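N-terminal acetyltransferase-like protein (PDB 5NNP) probably serves as the helical-repeat auxiliary subunit of an N-terminal acetyltransferase, a scaffold for its partner proteins in a transferase complex. Local coordinates at residues L490-E495 / R509-V513; R551-F557 / Y664-S669; P670-Q676 / A698-D703; M659-N663 / V682-K686. All blocks are in the same frame, centred on the assembly; numbering follows the deposited sequence.

Interaction 1: L490-E495 / R509-V513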
loop_
_atom_site.group_PDB
_atom_site.type_symbol
_atom_site.label_atom_id
_atom_site.label_comp_id
_atom_site.label_asym_id
_atom_site.label_seq_id
_atom_site.Cartn_x
_atom_site.Cartn_y
_atom_site.Cartn_z
ATOM N N LEU A 490 -8.142 5.348 -13.726
ATOM C CA LEU A 490 -9.559 5.048 -13.536
ATOM C C LEU A 490 -10.270 6.212 -12.842
ATOM O O LEU A 490 -11.360 6.610 -13.256
ATOM C CB LEU A 490 -9.742 3.757 -12.739
ATOM C CG LEU A 490 -9.370 2.432 -13.423
ATOM C CD1 LEU A 490 -9.521 1.258 -12.460
ATOM C CD2 LEU A 490 -10.193 2.192 -14.660
ATOM N N THR A 491 -9.644 6.775 -11.811
ATOM C CA THR A 491 -10.255 7.890 -11.087
ATOM C C THR A 491 -10.365 9.128 -11.978
ATOM O O THR A 491 -11.433 9.736 -12.077
ATOM C CB THR A 491 -9.471 8.251 -9.817
ATOM O OG1 THR A 491 -9.259 7.075 -9.031
ATOM C CG2 THR A 491 -10.242 9.255 -8.988
ATOM N N GLU A 492 -9.255 9.495 -12.619
ATOM C CA GLU A 492 -9.227 10.635 -13.534
ATOM C C GLU A 492 -10.234 10.483 -14.671
ATOM O O GLU A 492 -10.945 11.419 -15.024
ATOM C CB GLU A 492 -7.821 10.806 -14.109
ATOM C CG GLU A 492 -6.835 11.428 -13.141
ATOM C CD GLU A 492 -7.168 12.867 -12.828
ATOM O OE1 GLU A 492 -6.699 13.376 -11.801
ATOM O OE2 GLU A 492 -7.893 13.508 -13.622
ATOM N N ASP A 493 -10.287 9.290 -15.250
ATOM C CA ASP A 493 -11.227 9.003 -16.323
ATOM C C ASP A 493 -12.666 9.208 -15.855
ATOM O O ASP A 493 -13.499 9.723 -16.597
ATOM C CB ASP A 493 -11.039 7.576 -16.832
ATOM C CG ASP A 493 -11.763 7.320 -18.140
ATOM O OD1 ASP A 493 -11.744 8.201 -19.026
ATOM O OD2 ASP A 493 -12.348 6.227 -18.290
ATOM N N GLY A 494 -12.949 8.799 -14.625
ATOM C CA GLY A 494 -14.279 8.927 -14.066
ATOM C C GLY A 494 -14.668 10.378 -13.864
ATOM O O GLY A 494 -15.744 10.803 -14.286
ATOM N N GLU A 495 -13.786 11.140 -13.226
ATOM C CA GLU A 495 -14.042 12.540 -12.954
ATOM C C GLU A 495 -14.264 13.306 -14.258
ATOM O O GLU A 495 -15.145 14.172 -14.341
ATOM C CB GLU A 495 -12.892 13.135 -12.134
ATOM C CG GLU A 495 -12.764 12.493 -10.757
ATOM C CD GLU A 495 -11.643 13.063 -9.907
ATOM O OE1 GLU A 495 -10.814 13.844 -10.413
ATOM O OE2 GLU A 495 -11.594 12.729 -8.711
ATOM N N ARG A 509 -16.500 3.634 -13.376
ATOM C CA ARG A 509 -15.099 3.813 -12.974
ATOM C C ARG A 509 -14.925 3.783 -11.458
ATOM O O ARG A 509 -14.075 3.048 -10.942
ATOM C CB ARG A 509 -14.546 5.126 -13.523
ATOM C CG ARG A 509 -14.607 5.222 -15.032
ATOM C CD ARG A 509 -13.638 4.229 -15.668
ATOM N NE ARG A 509 -13.691 4.330 -17.119
ATOM C CZ ARG A 509 -14.500 3.613 -17.891
ATOM N NH1 ARG A 509 -15.321 2.730 -17.354
ATOM N NH2 ARG A 509 -14.492 3.784 -19.207
ATOM N N TYR A 510 -15.714 4.596 -10.751
ATOM C CA TYR A 510 -15.653 4.634 -9.289
ATOM C C TYR A 510 -15.912 3.232 -8.704
ATOM O O TYR A 510 -15.207 2.785 -7.786
ATOM C CB TYR A 510 -16.650 5.653 -8.720
ATOM C CG TYR A 510 -16.469 7.056 -9.272
ATOM C CD1 TYR A 510 -15.205 7.526 -9.612
ATOM C CD2 TYR A 510 -17.560 7.903 -9.475
ATOM C CE1 TYR A 510 -15.022 8.796 -10.122
ATOM C CE2 TYR A 510 -17.388 9.179 -9.988
ATOM C CZ TYR A 510 -16.113 9.623 -10.310
ATOM O OH TYR A 510 -15.924 10.893 -10.829
ATOM N N HIS A 511 -16.898 2.529 -9.253
ATOM C CA HIS A 511 -17.143 1.159 -8.823
ATOM C C HIS A 511 -15.938 0.248 -9.086
ATOM O O HIS A 511 -15.648 -0.648 -8.294
ATOM C CB HIS A 511 -18.393 0.599 -9.497
ATOM C CG HIS A 511 -19.657 0.960 -8.789
ATOM N ND1 HIS A 511 -20.375 0.055 -8.040
ATOM C CD2 HIS A 511 -20.318 2.138 -8.696
ATOM C CE1 HIS A 511 -21.431 0.656 -7.525
ATOM N NE2 HIS A 511 -21.418 1.920 -7.906
ATOM N N THR A 512 -15.229 0.480 -10.183
ATOM C CA THR A 512 -14.064 -0.339 -10.484
ATOM C C THR A 512 -12.937 -0.152 -9.460
ATOM O O THR A 512 -12.303 -1.123 -9.050
ATOM C CB THR A 512 -13.556 -0.051 -11.906
ATOM O OG1 THR A 512 -14.544 -0.501 -12.830
ATOM C CG2 THR A 512 -12.251 -0.773 -12.201
ATOM N N VAL A 513 -12.692 1.088 -9.048
ATOM C CA VAL A 513 -11.725 1.365 -7.990
ATOM C C VAL A 513 -12.147 0.716 -6.654
ATOM O O VAL A 513 -11.322 0.247 -5.882
ATOM C CB VAL A 513 -11.556 2.875 -7.804
ATOM C CG1 VAL A 513 -10.788 3.198 -6.541
ATOM C CG2 VAL A 513 -10.885 3.472 -9.028
HETATM O O HOH W 1 -13.120 5.685 -21.243
#

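Interaction 2: R551-F557 / Y664-S669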
loop_
_atom_site.group_PDB
_atom_site.type_symbol
_atom_site.label_atom_id
_atom_site.label_comp_id
_atom_site.label_asym_id
_atom_site.label_seq_id
_atom_site.Cartn_x
_atom_site.Cartn_y
_atom_site.Cartn_z
ATOM N N ARG A 551 -8.426 0.645 3.608
ATOM C CA ARG A 551 -9.124 1.639 2.832
ATOM C C ARG A 551 -9.008 3.029 3.417
ATOM O O ARG A 551 -9.778 3.907 3.058
ATOM C CB ARG A 551 -10.586 1.239 2.681
ATOM C CG ARG A 551 -10.737 0.012 1.822
ATOM C CD ARG A 551 -12.164 -0.338 1.700
ATOM N NE ARG A 551 -12.377 -1.569 0.955
ATOM C CZ ARG A 551 -12.226 -2.772 1.485
ATOM N NH1 ARG A 551 -11.799 -2.883 2.734
ATOM N NH2 ARG A 551 -12.478 -3.857 0.764
ATOM N N GLU A 552 -8.047 3.242 4.310
ATOM C CA GLU A 552 -7.771 4.601 4.781
ATOM C C GLU A 552 -6.922 5.331 3.736
ATOM O O GLU A 552 -6.722 6.544 3.802
ATOM C CB GLU A 552 -7.055 4.583 6.123
ATOM C CG GLU A 552 -5.571 4.251 6.009
ATOM C CD GLU A 552 -4.834 4.374 7.327
ATOM O OE1 GLU A 552 -5.487 4.643 8.351
ATOM O OE2 GLU A 552 -3.601 4.193 7.341
ATOM N N HIS A 553 -6.422 4.572 2.769
ATOM C CA HIS A 553 -5.521 5.099 1.752
ATOM C C HIS A 553 -6.252 6.127 0.906
ATOM O O HIS A 553 -7.394 5.888 0.494
ATOM C CB HIS A 553 -4.999 3.961 0.869
ATOM C CG HIS A 553 -3.689 4.254 0.208
ATOM N ND1 HIS A 553 -3.567 5.130 -0.851
ATOM C CD2 HIS A 553 -2.440 3.785 0.454
ATOM C CE1 HIS A 553 -2.301 5.186 -1.229
ATOM N NE2 HIS A 553 -1.598 4.376 -0.456
ATOM N N PRO A 554 -5.602 7.264 0.620
ATOM C CA PRO A 554 -6.278 8.262 -0.212
ATOM C C PRO A 554 -6.686 7.699 -1.579
ATOM O O PRO A 554 -7.640 8.201 -2.179
ATOM C CB PRO A 554 -5.232 9.368 -0.355
ATOM C CG PRO A 554 -4.385 9.248 0.787
ATOM C CD PRO A 554 -4.286 7.746 1.054
ATOM N N PHE A 555 -6.012 6.643 -2.032
ATOM C CA PHE A 555 -6.381 5.966 -3.278
ATOM C C PHE A 555 -7.811 5.430 -3.253
ATOM O O PHE A 555 -8.491 5.434 -4.288
ATOM C CB PHE A 555 -5.404 4.829 -3.585
ATOM C CG PHE A 555 -4.266 5.243 -4.464
ATOM C CD1 PHE A 555 -3.959 6.573 -4.626
ATOM C CD2 PHE A 555 -3.530 4.299 -5.163
ATOM C CE1 PHE A 555 -2.925 6.961 -5.458
ATOM C CE2 PHE A 555 -2.494 4.676 -5.999
ATOM C CZ PHE A 555 -2.196 6.008 -6.152
ATOM N N TYR A 556 -8.265 4.970 -2.082
ATOM C CA TYR A 556 -9.671 4.615 -1.902
ATOM C C TYR A 556 -10.536 5.869 -1.743
ATOM O O TYR A 556 -11.581 6.007 -2.377
ATOM C CB TYR A 556 -9.888 3.706 -0.677
ATOM C CG TYR A 556 -11.367 3.513 -0.385
ATOM C CD1 TYR A 556 -12.081 2.497 -0.998
ATOM C CD2 TYR A 556 -12.062 4.385 0.461
ATOM C CE1 TYR A 556 -13.436 2.330 -0.763
ATOM C CE2 TYR A 556 -13.412 4.232 0.703
ATOM C CZ TYR A 556 -14.100 3.203 0.089
ATOM O OH TYR A 556 -15.453 3.042 0.317
ATOM N N PHE A 557 -10.098 6.765 -0.869
ATOM C CA PHE A 557 -10.925 7.878 -0.439
ATOM C C PHE A 557 -11.383 8.770 -1.595
ATOM O O PHE A 557 -12.546 9.139 -1.668
ATOM C CB PHE A 557 -10.173 8.716 0.597
ATOM C CG PHE A 557 -10.993 9.834 1.168
ATOM C CD1 PHE A 557 -11.754 9.630 2.312
ATOM C CD2 PHE A 557 -11.029 11.080 0.547
ATOM C CE1 PHE A 557 -12.527 10.647 2.845
ATOM C CE2 PHE A 557 -11.802 12.101 1.066
ATOM C CZ PHE A 557 -12.555 11.886 2.224
ATOM N N TYR A 664 -17.065 3.014 4.409
ATOM C CA TYR A 664 -15.611 2.917 4.488
ATOM C C TYR A 664 -14.990 4.275 4.716
ATOM O O TYR A 664 -13.966 4.391 5.388
ATOM C CB TYR A 664 -15.033 2.309 3.221
ATOM C CG TYR A 664 -15.211 0.823 3.108
ATOM C CD1 TYR A 664 -15.230 0.018 4.242
ATOM C CD2 TYR A 664 -15.341 0.216 1.865
ATOM C CE1 TYR A 664 -15.378 -1.349 4.142
ATOM C CE2 TYR A 664 -15.492 -1.141 1.757
ATOM C CZ TYR A 664 -15.508 -1.919 2.903
ATOM O OH TYR A 664 -15.640 -3.273 2.801
ATOM N N ILE A 665 -15.594 5.299 4.122
ATOM C CA ILE A 665 -15.076 6.650 4.258
ATOM C C ILE A 665 -15.109 7.071 5.708
ATOM O O ILE A 665 -14.103 7.490 6.259
ATOM C CB ILE A 665 -15.877 7.654 3.423
ATOM C CG1 ILE A 665 -15.790 7.299 1.938
ATOM C CG2 ILE A 665 -15.378 9.068 3.671
ATOM C CD1 ILE A 665 -16.373 8.363 1.011
ATOM N N LEU A 666 -16.280 6.940 6.317
ATOM C CA LEU A 666 -16.486 7.337 7.709
ATOM C C LEU A 666 -15.756 6.434 8.696
ATOM O O LEU A 666 -15.375 6.875 9.784
ATOM C CB LEU A 666 -17.979 7.350 8.047
ATOM C CG LEU A 666 -18.834 8.375 7.301
ATOM C CD1 LEU A 666 -20.285 8.181 7.700
ATOM C CD2 LEU A 666 -18.375 9.818 7.560
ATOM N N GLN A 667 -15.572 5.170 8.335
ATOM C CA GLN A 667 -14.958 4.236 9.258
ATOM C C GLN A 667 -13.443 4.242 9.192
ATOM O O GLN A 667 -12.783 3.958 10.189
ATOM C CB GLN A 667 -15.452 2.826 9.006
ATOM C CG GLN A 667 -14.710 1.804 9.839
ATOM C CD GLN A 667 -15.012 0.392 9.426
ATOM O OE1 GLN A 667 -15.790 0.160 8.496
ATOM N NE2 GLN A 667 -14.400 -0.570 10.114
ATOM N N PHE A 668 -12.878 4.558 8.031
ATOM C CA PHE A 668 -11.429 4.469 7.899
ATOM C C PHE A 668 -10.775 5.832 7.776
ATOM O O PHE A 668 -9.590 5.968 8.056
ATOM C CB PHE A 668 -11.054 3.555 6.721
ATOM C CG PHE A 668 -11.287 2.094 7.016
ATOM C CD1 PHE A 668 -10.423 1.395 7.850
ATOM C CD2 PHE A 668 -12.401 1.435 6.519
ATOM C CE1 PHE A 668 -10.657 0.049 8.146
ATOM C CE2 PHE A 668 -12.639 0.098 6.828
ATOM C CZ PHE A 668 -11.771 -0.591 7.634
ATOM N N SER A 669 -11.553 6.846 7.418
ATOM C CA SER A 669 -11.037 8.209 7.278
ATOM C C SER A 669 -11.852 9.227 8.087
ATOM O O SER A 669 -12.159 10.317 7.595
ATOM C CB SER A 669 -11.027 8.624 5.804
ATOM O OG SER A 669 -10.327 7.689 4.998
HETATM O O HOH W 2 -12.004 5.832 4.038
HETATM O O HOH W 3 -8.352 8.706 3.392
#

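Interaction 3: P670-Q676 / A698-D703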
loop_
_atom_site.group_PDB
_atom_site.type_symbol
_atom_site.label_atom_id
_atom_site.label_comp_id
_atom_site.label_asym_id
_atom_site.label_seq_id
_atom_site.Cartn_x
_atom_site.Cartn_y
_atom_site.Cartn_z
ATOM N N PRO A 670 -12.203 8.882 9.332
ATOM C CA PRO A 670 -13.062 9.795 10.093
ATOM C C PRO A 670 -12.469 11.188 10.277
ATOM O O PRO A 670 -13.240 12.144 10.384
ATOM C CB PRO A 670 -13.212 9.097 11.449
ATOM C CG PRO A 670 -12.065 8.177 11.537
ATOM C CD PRO A 670 -11.791 7.719 10.133
ATOM N N LYS A 671 -11.142 11.307 10.299
ATOM C CA LYS A 671 -10.505 12.602 10.539
ATOM C C LYS A 671 -10.550 13.510 9.315
ATOM O O LYS A 671 -9.982 14.601 9.310
ATOM C CB LYS A 671 -9.054 12.422 10.974
ATOM C CG LYS A 671 -8.868 11.540 12.186
ATOM C CD LYS A 671 -7.544 11.835 12.862
ATOM C CE LYS A 671 -7.130 10.704 13.772
ATOM N NZ LYS A 671 -6.683 9.534 12.968
ATOM N N ASN A 672 -11.239 13.053 8.281
ATOM C CA ASN A 672 -11.300 13.783 7.034
ATOM C C ASN A 672 -12.650 14.497 6.870
ATOM O O ASN A 672 -13.669 13.853 6.627
ATOM C CB ASN A 672 -11.043 12.814 5.891
ATOM C CG ASN A 672 -10.664 13.506 4.624
ATOM O OD1 ASN A 672 -11.200 14.565 4.297
ATOM N ND2 ASN A 672 -9.735 12.913 3.889
ATOM N N ILE A 673 -12.651 15.824 7.000
ATOM C CA ILE A 673 -13.889 16.610 7.031
ATOM C C ILE A 673 -14.754 16.484 5.785
ATOM O O ILE A 673 -15.977 16.499 5.885
ATOM C CB ILE A 673 -13.619 18.107 7.231
ATOM C CG1 ILE A 673 -12.759 18.352 8.457
ATOM C CG2 ILE A 673 -14.935 18.871 7.471
ATOM C CD1 ILE A 673 -13.136 19.667 9.165
ATOM N N ASP A 674 -14.123 16.376 4.617
ATOM C CA ASP A 674 -14.857 16.254 3.361
ATOM C C ASP A 674 -15.808 15.075 3.421
ATOM O O ASP A 674 -16.954 15.170 2.961
ATOM C CB ASP A 674 -13.902 16.091 2.176
ATOM C CG ASP A 674 -13.089 17.337 1.896
ATOM O OD1 ASP A 674 -13.552 18.450 2.217
ATOM O OD2 ASP A 674 -11.975 17.200 1.348
ATOM N N GLY A 675 -15.314 13.971 3.990
ATOM C CA GLY A 675 -16.106 12.779 4.218
ATOM C C GLY A 675 -17.269 13.019 5.165
ATOM O O GLY A 675 -18.387 12.600 4.884
ATOM N N GLN A 676 -17.008 13.704 6.278
ATOM C CA GLN A 676 -18.042 14.048 7.262
ATOM C C GLN A 676 -19.126 14.976 6.704
ATOM O O GLN A 676 -20.320 14.823 6.999
ATOM C CB GLN A 676 -17.398 14.694 8.488
ATOM C CG GLN A 676 -16.432 13.765 9.209
ATOM C CD GLN A 676 -17.142 12.561 9.778
ATOM O OE1 GLN A 676 -18.367 12.477 9.707
ATOM N NE2 GLN A 676 -16.382 11.622 10.353
ATOM N N ALA A 698 -18.560 15.346 14.209
ATOM C CA ALA A 698 -17.195 14.993 13.797
ATOM C C ALA A 698 -16.539 16.136 13.011
ATOM O O ALA A 698 -15.457 16.618 13.359
ATOM C CB ALA A 698 -17.199 13.708 12.968
ATOM N N ALA A 699 -17.212 16.561 11.948
ATOM C CA ALA A 699 -16.732 17.640 11.108
ATOM C C ALA A 699 -16.468 18.900 11.926
ATOM O O ALA A 699 -15.509 19.631 11.678
ATOM C CB ALA A 699 -17.730 17.922 10.005
ATOM N N SER A 700 -17.319 19.157 12.910
ATOM C CA SER A 700 -17.182 20.378 13.697
ATOM C C SER A 700 -16.003 20.253 14.655
ATOM O O SER A 700 -15.356 21.241 14.999
ATOM C CB SER A 700 -18.466 20.689 14.469
ATOM O OG SER A 700 -18.306 21.862 15.246
ATOM N N ALA A 701 -15.720 19.029 15.080
ATOM C CA ALA A 701 -14.593 18.811 15.965
ATOM C C ALA A 701 -13.296 19.028 15.202
ATOM O O ALA A 701 -12.278 19.359 15.794
ATOM C CB ALA A 701 -14.643 17.428 16.561
ATOM N N ILE A 702 -13.340 18.851 13.884
ATOM C CA ILE A 702 -12.161 19.062 13.046
ATOM C C ILE A 702 -11.960 20.542 12.675
ATOM O O ILE A 702 -10.849 21.062 12.751
ATOM C CB ILE A 702 -12.239 18.230 11.760
ATOM C CG1 ILE A 702 -12.539 16.764 12.101
ATOM C CG2 ILE A 702 -10.947 18.363 10.961
ATOM C CD1 ILE A 702 -12.623 15.835 10.886
ATOM N N ASP A 703 -13.033 21.213 12.264
ATOM C CA ASP A 703 -12.973 22.640 11.964
ATOM C C ASP A 703 -14.259 23.305 12.423
ATOM O O ASP A 703 -15.241 23.347 11.681
ATOM C CB ASP A 703 -12.751 22.881 10.466
ATOM C CG ASP A 703 -12.312 24.312 10.150
ATOM O OD1 ASP A 703 -12.495 25.206 11.008
ATOM O OD2 ASP A 703 -11.788 24.541 9.036
#

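Interaction 4: M659-N663 / V682-K686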
loop_
_atom_site.group_PDB
_atom_site.type_symbol
_atom_site.label_atom_id
_atom_site.label_comp_id
_atom_site.label_asym_id
_atom_site.label_seq_id
_atom_site.Cartn_x
_atom_site.Cartn_y
_atom_site.Cartn_z
ATOM N N MET A 659 -24.036 3.992 0.184
ATOM C CA MET A 659 -23.672 3.540 1.528
ATOM C C MET A 659 -22.386 2.702 1.611
ATOM O O MET A 659 -21.585 2.904 2.519
ATOM C CB MET A 659 -24.827 2.753 2.140
ATOM C CG MET A 659 -26.086 3.582 2.316
ATOM S SD MET A 659 -25.698 5.206 2.990
ATOM C CE MET A 659 -25.167 4.830 4.662
ATOM N N LYS A 660 -22.171 1.776 0.683
ATOM C CA LYS A 660 -20.955 0.961 0.756
ATOM C C LYS A 660 -19.686 1.812 0.569
ATOM O O LYS A 660 -18.643 1.524 1.179
ATOM C CB LYS A 660 -20.995 -0.189 -0.267
ATOM C CG LYS A 660 -20.832 0.197 -1.731
ATOM C CD LYS A 660 -20.554 -1.039 -2.595
ATOM C CE LYS A 660 -20.198 -0.673 -4.035
ATOM N NZ LYS A 660 -20.058 -1.858 -4.936
ATOM N N PHE A 661 -19.777 2.866 -0.247
ATOM C CA PHE A 661 -18.668 3.808 -0.379
ATOM C C PHE A 661 -18.475 4.641 0.887
ATOM O O PHE A 661 -17.354 4.800 1.387
ATOM C CB PHE A 661 -18.889 4.746 -1.560
ATOM C CG PHE A 661 -18.944 4.058 -2.900
ATOM C CD1 PHE A 661 -20.145 3.597 -3.413
ATOM C CD2 PHE A 661 -17.794 3.909 -3.662
ATOM C CE1 PHE A 661 -20.197 2.984 -4.654
ATOM C CE2 PHE A 661 -17.837 3.298 -4.900
ATOM C CZ PHE A 661 -19.038 2.835 -5.403
ATOM N N LEU A 662 -19.584 5.173 1.395
ATOM C CA LEU A 662 -19.575 6.089 2.527
ATOM C C LEU A 662 -19.129 5.424 3.834
ATOM O O LEU A 662 -18.328 5.989 4.580
ATOM C CB LEU A 662 -20.964 6.700 2.702
ATOM C CG LEU A 662 -21.098 7.656 3.880
ATOM C CD1 LEU A 662 -20.193 8.859 3.657
ATOM C CD2 LEU A 662 -22.560 8.057 4.087
ATOM N N ASN A 663 -19.657 4.234 4.108
ATOM C CA ASN A 663 -19.283 3.463 5.295
ATOM C C ASN A 663 -17.774 3.316 5.487
ATOM O O ASN A 663 -17.255 3.468 6.594
ATOM C CB ASN A 663 -19.901 2.065 5.249
ATOM C CG ASN A 663 -21.418 2.075 5.378
ATOM O OD1 ASN A 663 -22.019 2.995 5.953
ATOM N ND2 ASN A 663 -22.045 1.034 4.848
ATOM N N VAL A 682 -25.823 12.982 2.947
ATOM C CA VAL A 682 -26.469 11.687 2.696
ATOM C C VAL A 682 -27.514 11.316 3.746
ATOM O O VAL A 682 -28.606 10.859 3.397
ATOM C CB VAL A 682 -25.447 10.539 2.637
ATOM C CG1 VAL A 682 -26.152 9.181 2.686
ATOM C CG2 VAL A 682 -24.571 10.659 1.394
ATOM N N TYR A 683 -27.194 11.522 5.023
ATOM C CA TYR A 683 -28.094 11.117 6.108
ATOM C C TYR A 683 -29.330 12.002 6.319
ATOM O O TYR A 683 -30.390 11.487 6.689
ATOM C CB TYR A 683 -27.321 11.027 7.421
ATOM C CG TYR A 683 -26.393 9.839 7.478
ATOM C CD1 TYR A 683 -26.828 8.579 7.105
ATOM C CD2 TYR A 683 -25.078 9.981 7.891
ATOM C CE1 TYR A 683 -25.985 7.489 7.156
ATOM C CE2 TYR A 683 -24.230 8.901 7.943
ATOM C CZ TYR A 683 -24.688 7.656 7.573
ATOM O OH TYR A 683 -23.845 6.575 7.625
ATOM N N ILE A 684 -29.228 13.313 6.108
ATOM C CA ILE A 684 -30.440 14.134 6.235
ATOM C C ILE A 684 -31.459 13.720 5.179
ATOM O O ILE A 684 -32.665 13.679 5.443
ATOM C CB ILE A 684 -30.175 15.645 6.101
ATOM C CG1 ILE A 684 -29.203 15.918 4.963
ATOM C CG2 ILE A 684 -29.639 16.210 7.399
ATOM C CD1 ILE A 684 -28.711 17.329 4.938
ATOM N N ARG A 685 -30.957 13.397 3.988
ATOM C CA ARG A 685 -31.797 12.964 2.877
ATOM C C ARG A 685 -32.410 11.595 3.164
ATOM O O ARG A 685 -33.547 11.308 2.780
ATOM C CB ARG A 685 -30.982 12.938 1.580
ATOM C CG ARG A 685 -30.614 14.328 1.059
ATOM C CD ARG A 685 -29.696 14.238 -0.140
ATOM N NE ARG A 685 -29.365 15.535 -0.736
ATOM C CZ ARG A 685 -28.632 16.480 -0.146
ATOM N NH1 ARG A 685 -28.167 16.302 1.086
ATOM N NH2 ARG A 685 -28.376 17.617 -0.786
ATOM N N LYS A 686 -31.645 10.763 3.860
ATOM C CA LYS A 686 -32.070 9.426 4.246
ATOM C C LYS A 686 -33.039 9.476 5.426
ATOM O O LYS A 686 -33.558 8.442 5.849
ATOM C CB LYS A 686 -30.848 8.573 4.600
ATOM C CG LYS A 686 -30.622 7.364 3.709
ATOM C CD LYS A 686 -29.429 6.535 4.198
ATOM C CE LYS A 686 -29.671 5.052 3.943
ATOM N NZ LYS A 686 -28.625 4.188 4.554
#

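Interaction 1: L490-E495 / R509-V513
An antiparallel helix hairpin, the recurring element of alpha-helical repeat proteins, is clamped here by Asp493 of helix 487-499 and Arg509 of helix 503-523. The short segments run at 158° to each other, and their axes approach to 8.8 Å. The clamp is a salt bridge with a nearly straight bond at its centre: Arg509 NE donates to Asp493 OD2 over 2.6 Å at 168°, the carboxylate oxygen being met on its anti side. Carboxylate and guanidinium lie almost in one plane, so Arg509 NH2 can add a weak second bond to the same oxygen at 3.4 Å. A water joins the pair by donating to Asp493 OD2 and accepting from Arg509 NH2, each over 3.1 Å. Asn458 engages the other oxygen, OD1, which helps to fix the rotation of the carboxylate.

A bend at chi2 (-68°) carries the arginine chain past Gly494, whose CA lies 3.8 Å from Arg509 CG. Beside it, the Tyr510 hydroxyl extends over the backbone at Gly494 and Glu495 to a hydrogen bond with Gln498. Further along, Leu490 CB packs on Val513 CG2 at 3.9 Å, while Leu490 CD1 meets the methyl of Thr512. A leucine in place of Arg509 would probably leave the Asp493 carboxylate without its charged mate and strand the bridging water. Helix 554-572 adds a further layer through Arg558, Ala559 and Asp562. Close approach at a glycine, with a buried ion pair beside apolar contacts, fits the paired-helix layers of a TPR-like solenoid.

Interaction 2: R551-F557 / Y664-S669
Arg551 lays its guanidinium flat on the ring of Tyr664, centres 4.1 Å apart and planes at 16°, an off-centre cation-pi stack. Its CD methylene sits over the same face, 3.5 Å from the Tyr664 centroid, because the chain is extended from CG to NE (chi2 -180°). Asp518 and Gln521 hold the guanidinium NH2. The edge of Tyr664 turns toward the face of Tyr556 in an offset edge-to-face pair, centroids 5.7 Å apart, and the Tyr556 hydroxyl bonds to Phe661 O. Ile665 continues this dense side, its CG2 resting obliquely on the Phe557 ring.

The other side is looser and wet. One water links Glu552 O to Ser669 OG, lying 2.7 Å from each; a second lies near Arg551 O as well as Ser669 OG and Tyr664 O, 2.8 Å from the last. Glu552 CB lies near Phe668 O at 3.5 Å, while its carboxylate turns to Arg549 and to an aromatic residue of another protein chain.

An alanine at Tyr664 would probably strip the Arg551 guanidinium of its aromatic floor and open a gap beside Tyr556. No direct hydrogen bond spans the segments, which implies that aromatic and cation-pi contacts, supplemented by water, join these helix ends.

Interaction 3: P670-Q676 / A698-D703
Ala699 O is gripped from its own helix by Asp703 N at 3.0 Å and, weakly, by Ile702 N; the end of Ile673 lies near it from the facing segment, though its exact placing is doubtful. That carbonyl marks where the last turn of helix 689-702 meets the first turn of helix 673-685. No hydrogen bond crosses between the segments, and the contact is carried by small and branched apolar groups. Ile673 and Ile702 reach toward each other tip to tip, although their modelled separation is too doubtful to bear detail. The CG2 branch of Ile673 lies 3.9 Å from Ala699 CB.

Gln676 supplies a second part of the interface. Bent at chi2 (-64°), it folds its amide back toward the start of its own segment, where NE2 donates to Pro670 O over 3.2 Å at 175°, on a carbonyl lone pair and in the amide plane. This bond restrains the rotation of the amide, and Ala698 CB rests against it, 3.4 Å from Gln676 CD. The Gln676 CB lies 3.6 Å from Ala699 CB, where the alanine methyls allow close approach. Ile702 CD1 extends the apolar patch to the carbonyl of Lys671, while Asn672 provides a weak N-cap bond to Asp674 N.

Helices 673-685 and 689-702 follow each other in the chain, and this contact draws the start of one to the end of the next. Phe557 and Leu561 of helix 554-572 flank Asn672 and Asp674, another protein chain contacts residues 670 to 672, and Pro46 of the putative uncharacterized protein touches Ala701.

Interaction 4: M659-N663 / V682-K686
Met659 folds at both chi2 (-44°) and chi3 (-69°), curling its thioether back so that SD and CE face Val682 and Tyr683 across the contact. Leu662, with CG anti to the backbone N (chi1 179°), sends CD2 tip to tip with Val682 CG1 at 4.0 Å. The same valine methyl also meets Met659 SD at 4.0 Å, so that it rests against two side chains of the facing helix. Met659 CE reaches the Tyr683 ring obliquely, 3.7 Å from CE1, and Leu662 CD2 approaches the ring's phenolic end at CZ.

Helices 654-668 and 673-685 are consecutive members of the helical array, and at this level their backbones stand well apart: the nearest CA pair, Met659 and Val682, is 8.7 Å apart. Side chains alone bridge that distance, without any hydrogen bond between the segments.

At the edge of the apolar patch, Lys686 stretches toward Met659, its NZ lying 3.5 Å from SD. The ammonium is claimed by Glu19 of the putative uncharacterized protein's chain in a salt bridge, and Glu19 also packs on Met659 and Tyr683. Tyr683 also leans against Leu691, Ala692 and Cys695 of helix 689-702.

From the N terminus, interaction 1 comes first, closing the short hairpin of helices 487-499 and 503-523 before any other contact opens. Interaction 2 then spans a much longer loop, bringing the start of helix 554-572 to the end of helix 654-668. Interaction 4 crosses it, since residues 659-663 fall inside that loop and residues 682-686 beyond it. Interaction 3 opens once interaction 2 has closed and crosses interaction 4 in turn, both drawing on helix 673-685. Spatially, interaction 1 touches interaction 2 through Val513 and Phe555, and interaction 4 through His511 and Phe661. Together the four contacts link helices 487-499, 503-523, 554-572, 654-668, 673-685 and 689-702.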